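Local atomic coordinates of sawadee homeodomain homolog 1 (Arabidopsis thaliana, PDB entry 4IUP), a protein that reads methylated lysine 9 of histone H3 through its SAWADEE domain and acts with RNA polymerase IV in RNA-directed DNA methylation and transcriptional silencing. Residues Glu48-Asn51 with Ser55-Glu58; Phe6-Ala11 with Val35-Ser40; Val113-Asp118 with Glu122-Glu127. The protein carries 2 engineered substitutions. One frame throughout, in Å; residues are numbered along the deposited sequence.

Interaction 1. Residues Glu48-Asn51 with Ser55-Glu58; sequences EWVN and SVRE. With CVM (cymal-4), chain E.
Val56 packs its side chain against the end of strand 48-51, and following it outward from CB separates the two surfaces it serves. CB is the fork. One branch, CG2, lies beside the backbone N and runs to CG2 of Val50, 3.6 Å away, the two valines crossing at about a right angle, methyl to methyl; the same CG2 comes within 4.0 Å of the carbonyl oxygen O of Asn51. The other branch, CG1, is placed opposite the backbone N (chi1 -180°) and turns to the bound detergent cymal-4, meeting C2 of its butyl linker at 3.7 Å. The detergent's sugar continues along the strand, its C13 lying 3.5 Å from the backbone O of Val56. Phe22 also touches Val56, and Phe6, Phe22, Val52, Lys53 and Glu58 complete this pocket.

The polar link between the segments is a backbone bond spanning one turn: N of Ser55 donates to O of Asn51 over 2.9 Å. An N-H...O angle of 133°, with the donor tilted 32° from the carbonyl plane, makes it a distinctly bent bond. CB of Ser55 lies 3.3 Å from the same oxygen and faces CB of Val50 at 4.2 Å. Asn51 is the N-cap of the short helix 52-55, its OD1 accepting from N of Thr54. A short helical turn leading into strand 56-62 is consistent with the SH3-like fold, where such a turn precedes the last strand of the barrel. Chemically, one bent backbone bond joins the two segments, alongside the side-chain cap of Asn51 on Thr54, while the valine methyls meet inside the corner, so the side-chain contact between them is apolar and rests on close packing; the butyl chain of the detergent extends the apolar surface on the CG1 side of Val56.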
loop_
_atom_site.group_PDB
_atom_site.type_symbol
_atom_site.label_atom_id
_atom_site.label_comp_id
_atom_site.label_asym_id
_atom_site.label_seq_id
_atom_site.Cartn_x
_atom_site.Cartn_y
_atom_site.Cartn_z
ATOM N N GLU A 48 9.139 14.964 -4.173
ATOM C CA GLU A 48 8.445 14.744 -5.440
ATOM C C GLU A 48 7.115 15.481 -5.483
ATOM O O GLU A 48 6.490 15.697 -4.449
ATOM C CB GLU A 48 8.165 13.251 -5.649
ATOM C CG GLU A 48 9.364 12.417 -6.014
ATOM C CD GLU A 48 9.015 10.956 -6.264
ATOM O OE1 GLU A 48 7.887 10.666 -6.719
ATOM O OE2 GLU A 48 9.887 10.095 -6.017
ATOM N N TRP A 49 6.688 15.845 -6.690
ATOM C CA TRP A 49 5.326 16.304 -6.932
ATOM C C TRP A 49 4.434 15.093 -7.146
ATOM O O TRP A 49 4.783 14.184 -7.906
ATOM C CB TRP A 49 5.268 17.190 -8.172
ATOM C CG TRP A 49 5.938 18.524 -8.026
ATOM C CD1 TRP A 49 7.151 18.891 -8.527
ATOM C CD2 TRP A 49 5.412 19.679 -7.354
ATOM N NE1 TRP A 49 7.421 20.205 -8.201
ATOM C CE2 TRP A 49 6.368 20.708 -7.481
ATOM C CE3 TRP A 49 4.226 19.938 -6.650
ATOM C CZ2 TRP A 49 6.176 21.983 -6.931
ATOM C CZ3 TRP A 49 4.036 21.204 -6.104
ATOM C CH2 TRP A 49 5.003 22.210 -6.253
ATOM N N VAL A 50 3.286 15.079 -6.471
ATOM C CA VAL A 50 2.309 14.003 -6.617
ATOM C C VAL A 50 0.895 14.561 -6.738
ATOM O O VAL A 50 0.542 15.532 -6.062
ATOM C CB VAL A 50 2.345 12.990 -5.426
ATOM C CG1 VAL A 50 3.665 12.220 -5.396
ATOM C CG2 VAL A 50 2.096 13.688 -4.089
ATOM N N ASN A 51 0.093 13.933 -7.591
ATOM C CA ASN A 51 -1.306 14.300 -7.769
ATOM C C ASN A 51 -2.095 14.056 -6.478
ATOM O O ASN A 51 -2.038 12.960 -5.915
ATOM C CB ASN A 51 -1.895 13.498 -8.933
ATOM C CG ASN A 51 -3.331 13.867 -9.240
ATOM O OD1 ASN A 51 -4.247 13.503 -8.505
ATOM N ND2 ASN A 51 -3.540 14.565 -10.354
ATOM N N SER A 55 -2.928 10.156 -5.850
ATOM C CA SER A 55 -1.623 9.700 -5.376
ATOM C C SER A 55 -1.235 10.141 -3.960
ATOM O O SER A 55 -0.064 10.063 -3.589
ATOM C CB SER A 55 -0.545 10.090 -6.394
ATOM O OG SER A 55 -0.840 9.534 -7.671
ATOM N N VAL A 56 -2.213 10.607 -3.183
ATOM C CA VAL A 56 -2.038 10.860 -1.745
ATOM C C VAL A 56 -3.234 10.258 -1.014
ATOM O O VAL A 56 -4.381 10.517 -1.379
ATOM C CB VAL A 56 -1.956 12.373 -1.396
ATOM C CG1 VAL A 56 -1.768 12.577 0.112
ATOM C CG2 VAL A 56 -0.824 13.057 -2.150
ATOM N N ARG A 57 -2.970 9.454 0.013
ATOM C CA ARG A 57 -4.044 8.861 0.806
ATOM C C ARG A 57 -3.585 8.618 2.231
ATOM O O ARG A 57 -2.387 8.663 2.522
ATOM C CB ARG A 57 -4.546 7.547 0.181
ATOM C CG ARG A 57 -3.514 6.417 0.189
ATOM C CD ARG A 57 -3.969 5.218 -0.636
ATOM N NE ARG A 57 -3.013 4.118 -0.515
ATOM C CZ ARG A 57 -2.973 3.054 -1.309
ATOM N NH1 ARG A 57 -3.848 2.917 -2.303
ATOM N NH2 ARG A 57 -2.051 2.118 -1.104
ATOM N N GLU A 58 -4.541 8.350 3.114
ATOM C CA GLU A 58 -4.220 7.972 4.484
ATOM C C GLU A 58 -3.378 6.699 4.457
ATOM O O GLU A 58 -3.618 5.805 3.644
ATOM C CB GLU A 58 -5.498 7.765 5.297
ATOM C CG GLU A 58 -5.276 7.618 6.798
ATOM C CD GLU A 58 -6.578 7.545 7.586
ATOM O OE1 GLU A 58 -6.512 7.239 8.799
ATOM O OE2 GLU A 58 -7.662 7.787 6.999
HETATM C C1 CVM E . -6.005 14.528 1.076
HETATM C C2 CVM E . -4.549 14.928 0.866
HETATM C C3 CVM E . -4.007 15.655 2.093
HETATM C C4 CVM E . -3.299 16.949 1.679
HETATM C C6 CVM E . -2.572 17.660 2.836
HETATM C C7 CVM E . -3.175 19.060 3.047
HETATM C C8 CVM E . -2.756 19.701 4.387
HETATM C C9 CVM E . -1.537 19.014 5.027
HETATM C C10 CVM E . -1.756 17.505 5.236
HETATM C C11 CVM E . -2.630 16.860 4.149
HETATM O O12 CVM E . -6.044 13.148 1.467
HETATM C C13 CVM E . -6.718 12.287 0.510
HETATM O O14 CVM E . -7.340 12.968 -0.626
HETATM C C15 CVM E . -7.876 12.032 -1.612
HETATM C C16 CVM E . -8.878 11.029 -1.003
HETATM C C17 CVM E . -8.461 10.449 0.364
HETATM C C18 CVM E . -7.784 11.488 1.274
HETATM C C19 CVM E . -8.567 12.792 -2.759
HETATM O O20 CVM E . -9.072 14.048 -2.292
HETATM O O21 CVM E . -9.615 9.920 1.032
HETATM O O22 CVM E . -7.176 10.831 2.391
HETATM O O23 CVM E . -9.025 9.927 -1.909
#

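Interaction 2. Residues Phe6-Ala11 with Val35-Ser40; sequences FEAKSA and VRVRFS
Phe39 holds CG opposite its carbonyl carbon and beside its backbone N (chi1 -63°), a setting that brings the ring edge nearer strand 6-9 although the CB bond does not aim there. With chi2 at -70°, the atom that arrives is CE1, 4.2 Å from CB of Ala8. The methyl lies near the plane of the ring, so it meets an edge and is not stacked on a face. Two residues earlier, Val37 extends CG2 to the same Ala8 CB at 4.3 Å. One small methyl therefore touches two larger groups of strand 33-39, both at easy van der Waals range, and the contact between the two segments is apolar van der Waals packing. The backbones stay well apart, with CA of Ala8 and CA of Val37 separated by 8.0 Å, a spacing that suits side chains meeting across the interior of a curled sheet. The sheet order supports this reading: strand 16-27 lies between the two, pairing through backbone bonds of Tyr17 and Val19 with strand 6-9 and resting Val19 on Ala8 and Phe22 on Val37. Beyond them, strand 48-51 sets Val50 against Val37 and Glu48 against Phe39.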
loop_
_atom_site.group_PDB
_atom_site.type_symbol
_atom_site.label_atom_id
_atom_site.label_comp_id
_atom_site.label_asym_id
_atom_site.label_seq_id
_atom_site.Cartn_x
_atom_site.Cartn_y
_atom_site.Cartn_z
ATOM N N PHE A 6 0.062 9.945 6.190
ATOM C CA PHE A 6 -0.165 9.790 4.762
ATOM C C PHE A 6 0.918 9.005 4.037
ATOM O O PHE A 6 2.062 8.935 4.485
ATOM C CB PHE A 6 -0.339 11.176 4.118
ATOM C CG PHE A 6 -1.477 11.957 4.702
ATOM C CD1 PHE A 6 -2.775 11.753 4.249
ATOM C CD2 PHE A 6 -1.261 12.853 5.745
ATOM C CE1 PHE A 6 -3.853 12.459 4.813
ATOM C CE2 PHE A 6 -2.330 13.561 6.318
ATOM C CZ PHE A 6 -3.623 13.359 5.848
ATOM N N GLU A 7 0.522 8.402 2.917
ATOM C CA GLU A 7 1.449 7.809 1.964
ATOM C C GLU A 7 1.150 8.402 0.597
ATOM O O GLU A 7 0.014 8.837 0.330
ATOM C CB GLU A 7 1.362 6.270 1.950
ATOM C CG GLU A 7 -0.048 5.671 1.675
ATOM C CD GLU A 7 -0.154 4.186 2.047
ATOM O OE1 GLU A 7 0.579 3.741 2.953
ATOM O OE2 GLU A 7 -0.987 3.461 1.450
ATOM N N ALA A 8 2.171 8.451 -0.254
ATOM C CA ALA A 8 2.032 9.044 -1.579
ATOM C C ALA A 8 2.565 8.119 -2.660
ATOM O O ALA A 8 3.572 7.427 -2.461
ATOM C CB ALA A 8 2.742 10.403 -1.634
ATOM N N LYS A 9 1.940 8.135 -3.811
ATOM C CA LYS A 9 2.337 7.264 -4.879
ATOM C C LYS A 9 3.237 7.967 -5.874
ATOM O O LYS A 9 2.860 8.926 -6.490
ATOM C CB LYS A 9 1.123 6.738 -5.574
ATOM C CG LYS A 9 1.371 5.827 -6.688
ATOM C CD LYS A 9 0.026 5.381 -7.054
ATOM C CE LYS A 9 -0.114 5.210 -8.405
ATOM N NZ LYS A 9 0.502 3.918 -8.588
ATOM N N SER A 10 4.421 7.452 -6.015
ATOM C CA SER A 10 5.418 8.075 -6.867
ATOM C C SER A 10 5.058 7.854 -8.339
ATOM O O SER A 10 4.731 6.742 -8.743
ATOM C CB SER A 10 6.798 7.503 -6.548
ATOM O OG SER A 10 7.761 7.978 -7.469
ATOM N N ALA A 11 5.099 8.922 -9.130
ATOM C CA ALA A 11 4.866 8.810 -10.569
ATOM C C ALA A 11 6.087 8.219 -11.284
ATOM O O ALA A 11 6.040 7.963 -12.493
ATOM C CB ALA A 11 4.492 10.160 -11.161
ATOM N N VAL A 35 0.682 18.205 -4.972
ATOM C CA VAL A 35 1.410 18.678 -3.796
ATOM C C VAL A 35 2.854 18.188 -3.856
ATOM O O VAL A 35 3.127 17.118 -4.402
ATOM C CB VAL A 35 0.759 18.240 -2.452
ATOM C CG1 VAL A 35 -0.471 19.075 -2.154
ATOM C CG2 VAL A 35 0.414 16.735 -2.443
ATOM N N ARG A 36 3.769 18.978 -3.311
ATOM C CA ARG A 36 5.163 18.565 -3.210
ATOM C C ARG A 36 5.385 17.911 -1.856
ATOM O O ARG A 36 5.158 18.533 -0.812
ATOM C CB ARG A 36 6.103 19.753 -3.414
ATOM C CG ARG A 36 7.585 19.381 -3.435
ATOM C CD ARG A 36 8.334 20.242 -4.430
ATOM N NE ARG A 36 9.772 19.975 -4.465
ATOM C CZ ARG A 36 10.373 19.134 -5.306
ATOM N NH1 ARG A 36 9.671 18.429 -6.190
ATOM N NH2 ARG A 36 11.693 18.992 -5.260
ATOM N N VAL A 37 5.811 16.649 -1.870
ATOM C CA VAL A 37 5.955 15.900 -0.623
ATOM C C VAL A 37 7.405 15.605 -0.288
ATOM O O VAL A 37 8.237 15.424 -1.177
ATOM C CB VAL A 37 5.135 14.576 -0.614
ATOM C CG1 VAL A 37 3.635 14.870 -0.642
ATOM C CG2 VAL A 37 5.532 13.670 -1.770
ATOM N N ARG A 38 7.694 15.571 1.006
ATOM C CA ARG A 38 8.977 15.101 1.496
ATOM C C ARG A 38 8.738 13.728 2.096
ATOM O O ARG A 38 7.831 13.554 2.909
ATOM C CB ARG A 38 9.543 16.064 2.541
ATOM C CG ARG A 38 10.875 15.613 3.142
ATOM C CD ARG A 38 11.682 16.800 3.630
ATOM N NE ARG A 38 12.188 17.591 2.513
ATOM C CZ ARG A 38 12.504 18.881 2.585
ATOM N NH1 ARG A 38 12.363 19.548 3.726
ATOM N NH2 ARG A 38 12.956 19.507 1.508
ATOM N N PHE A 39 9.533 12.750 1.676
ATOM C CA PHE A 39 9.317 11.366 2.096
ATOM C C PHE A 39 9.997 11.042 3.421
ATOM O O PHE A 39 11.006 11.658 3.774
ATOM C CB PHE A 39 9.769 10.397 1.001
ATOM C CG PHE A 39 8.991 10.530 -0.275
ATOM C CD1 PHE A 39 7.659 10.124 -0.338
ATOM C CD2 PHE A 39 9.582 11.074 -1.409
ATOM C CE1 PHE A 39 6.930 10.243 -1.512
ATOM C CE2 PHE A 39 8.863 11.198 -2.594
ATOM C CZ PHE A 39 7.531 10.777 -2.648
ATOM N N SER A 40 9.418 10.091 4.156
ATOM C CA SER A 40 9.980 9.621 5.421
ATOM C C SER A 40 11.361 9.008 5.219
ATOM O O SER A 40 11.612 8.376 4.194
ATOM C CB SER A 40 9.055 8.587 6.064
ATOM O OG SER A 40 7.838 9.184 6.469
#

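Interaction 3. Residues Val113-Asp118 with Glu122-Glu127; sequences VRYELD and ESLGLE
Tyr115 and Glu122 meet ring edge to carboxylate, their planes 62° apart. The hydroxyl OH of Tyr115 donates to OE1 of Glu122 over 2.7 Å; OE1 lies in the plane of the ring, whereas the hydroxyl reaches it from 42° above the carboxylate plane. Glu122 achieves this with CG opposite its backbone N (chi1 -177°) and an extended chain, its CB passing 3.8 Å from CE2 of Tyr115. On one face of the ring sits CG2 of Val113, 4.0 Å above the plane and displaced toward the rim.

These residues belong to the beta hairpin of strands 110-115 and 121-124, the latter the outermost strand of the sheet at this end of the tandem tudor-like domain. Val113 and Glu122 form an antiparallel hydrogen-bonded pair: N of Val113 reaches O of Glu122 at 2.9 Å, and N of Glu122 reaches O of Val113 at 3.0 Å. Their side chains emerge on the same face.

A phenylalanine in place of Tyr115 would probably keep the ring under Val113 but leave OE1 of Glu122 without its hydroxyl partner, setting the carboxylate free to turn. Leu124 crosses Val113 at about a right angle, placing CD1 3.7 Å from CG2 of Val113 and equally far from OH of Tyr115. Cys79 of strand 76-83 touches both Tyr115 and Leu124.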
loop_
_atom_site.group_PDB
_atom_site.type_symbol
_atom_site.label_atom_id
_atom_site.label_comp_id
_atom_site.label_asym_id
_atom_site.label_seq_id
_atom_site.Cartn_x
_atom_site.Cartn_y
_atom_site.Cartn_z
ATOM N N VAL A 113 -2.345 -12.520 -3.940
ATOM C CA VAL A 113 -2.686 -11.168 -4.368
ATOM C C VAL A 113 -2.432 -11.005 -5.855
ATOM O O VAL A 113 -1.555 -11.662 -6.416
ATOM C CB VAL A 113 -1.958 -10.052 -3.535
ATOM C CG1 VAL A 113 -2.112 -10.304 -2.034
ATOM C CG2 VAL A 113 -0.480 -9.920 -3.909
ATOM N N ARG A 114 -3.235 -10.158 -6.489
ATOM C CA ARG A 114 -3.003 -9.766 -7.866
ATOM C C ARG A 114 -2.661 -8.288 -7.882
ATOM O O ARG A 114 -3.462 -7.450 -7.451
ATOM C CB ARG A 114 -4.239 -10.028 -8.720
ATOM C CG ARG A 114 -4.048 -9.692 -10.193
ATOM C CD ARG A 114 -5.284 -10.076 -10.996
ATOM N NE ARG A 114 -5.471 -11.525 -11.063
ATOM C CZ ARG A 114 -6.352 -12.130 -11.858
ATOM N NH1 ARG A 114 -7.129 -11.419 -12.665
ATOM N NH2 ARG A 114 -6.456 -13.451 -11.846
ATOM N N TYR A 115 -1.464 -7.976 -8.369
ATOM C CA TYR A 115 -0.990 -6.597 -8.422
ATOM C C TYR A 115 -1.757 -5.776 -9.440
ATOM O O TYR A 115 -1.984 -6.215 -10.569
ATOM C CB TYR A 115 0.512 -6.549 -8.703
ATOM C CG TYR A 115 1.315 -7.079 -7.546
ATOM C CD1 TYR A 115 1.372 -6.378 -6.338
ATOM C CD2 TYR A 115 2.011 -8.283 -7.647
ATOM C CE1 TYR A 115 2.101 -6.863 -5.262
ATOM C CE2 TYR A 115 2.748 -8.777 -6.572
ATOM C CZ TYR A 115 2.783 -8.061 -5.385
ATOM O OH TYR A 115 3.513 -8.541 -4.326
ATOM N N GLU A 116 -2.155 -4.605 -9.023
ATOM C CA GLU A 116 -2.977 -3.765 -9.829
ATOM C C GLU A 116 -2.287 -3.337 -11.148
ATOM O O GLU A 116 -2.888 -3.407 -12.195
ATOM C CB GLU A 116 -3.415 -2.598 -8.979
ATOM C CG GLU A 116 -4.684 -1.970 -9.415
ATOM C CD GLU A 116 -5.049 -0.782 -8.602
ATOM O OE1 GLU A 116 -4.223 0.137 -8.488
ATOM O OE2 GLU A 116 -6.160 -0.770 -8.072
ATOM N N LEU A 117 -1.016 -2.944 -11.077
ATOM C CA LEU A 117 -0.303 -2.371 -12.221
ATOM C C LEU A 117 -0.008 -3.355 -13.359
ATOM O O LEU A 117 -0.423 -3.131 -14.497
ATOM C CB LEU A 117 0.992 -1.678 -11.767
ATOM C CG LEU A 117 1.897 -1.078 -12.852
ATOM C CD1 LEU A 117 1.286 0.193 -13.450
ATOM C CD2 LEU A 117 3.292 -0.805 -12.302
ATOM N N ASP A 118 0.723 -4.424 -13.056
ATOM C CA ASP A 118 1.192 -5.348 -14.090
ATOM C C ASP A 118 0.400 -6.649 -14.121
ATOM O O ASP A 118 0.740 -7.574 -14.867
ATOM C CB ASP A 118 2.695 -5.624 -13.935
ATOM C CG ASP A 118 3.051 -6.236 -12.589
ATOM O OD1 ASP A 118 2.157 -6.778 -11.898
ATOM O OD2 ASP A 118 4.247 -6.179 -12.223
ATOM N N GLU A 122 1.043 -13.125 -6.734
ATOM C CA GLU A 122 2.044 -13.580 -5.776
ATOM C C GLU A 122 1.339 -14.058 -4.512
ATOM O O GLU A 122 0.349 -13.461 -4.090
ATOM C CB GLU A 122 3.019 -12.442 -5.436
ATOM C CG GLU A 122 4.147 -12.836 -4.484
ATOM C CD GLU A 122 5.234 -11.775 -4.336
ATOM O OE1 GLU A 122 5.077 -10.642 -4.850
ATOM O OE2 GLU A 122 6.256 -12.080 -3.681
ATOM N N SER A 123 1.839 -15.146 -3.931
ATOM C CA SER A 123 1.364 -15.614 -2.641
ATOM C C SER A 123 2.142 -14.923 -1.521
ATOM O O SER A 123 3.362 -15.042 -1.443
ATOM C CB SER A 123 1.505 -17.134 -2.543
ATOM O OG SER A 123 0.629 -17.766 -3.459
ATOM N N LEU A 124 1.426 -14.196 -0.664
ATOM C CA LEU A 124 2.042 -13.417 0.409
ATOM C C LEU A 124 1.509 -13.813 1.779
ATOM O O LEU A 124 0.356 -14.237 1.919
ATOM C CB LEU A 124 1.820 -11.912 0.187
ATOM C CG LEU A 124 2.464 -11.270 -1.053
ATOM C CD1 LEU A 124 2.053 -9.815 -1.173
ATOM C CD2 LEU A 124 3.974 -11.384 -1.000
ATOM N N GLY A 125 2.358 -13.673 2.790
ATOM C CA GLY A 125 1.923 -13.821 4.169
ATOM C C GLY A 125 1.429 -12.488 4.708
ATOM O O GLY A 125 1.631 -11.423 4.086
ATOM N N LEU A 126 0.790 -12.543 5.871
ATOM C CA LEU A 126 0.269 -11.342 6.516
ATOM C C LEU A 126 1.376 -10.306 6.754
ATOM O O LEU A 126 1.124 -9.099 6.745
ATOM C CB LEU A 126 -0.423 -11.691 7.844
ATOM C CG LEU A 126 -1.329 -10.592 8.420
ATOM C CD1 LEU A 126 -2.519 -10.345 7.497
ATOM C CD2 LEU A 126 -1.790 -10.953 9.831
ATOM N N GLU A 127 2.598 -10.787 6.947
ATOM C CA GLU A 127 3.733 -9.920 7.280
ATOM C C GLU A 127 4.216 -9.050 6.108
ATOM O O GLU A 127 5.097 -8.210 6.282
ATOM C CB GLU A 127 4.887 -10.749 7.869
ATOM C CG GLU A 127 5.745 -11.531 6.853
ATOM C CD GLU A 127 5.071 -12.766 6.258
ATOM O OE1 GLU A 127 4.036 -13.234 6.789
ATOM O OE2 GLU A 127 5.601 -13.281 5.245
#

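From the N terminus, strand 6-9 comes first and meets strand 33-39 in interaction 2, which closes a loop of 23 residues that holds the whole of strand 16-27 and the start of strand 33-39. Interaction 1 follows, closing only the three-residue helical turn between strands 48-51 and 56-62. Interaction 3 comes last, across the three-residue link within the hairpin 110-124. The three loops run in series; none nests or crosses. In space interactions 1 and 2 lie together, centres about 5 Å apart, and join directly where O of Ser55 probably bonds N of Lys9 at 2.8 Å. Interaction 3 lies about 22 Å between centres from either, across the chain's centre, in the half that binds zinc.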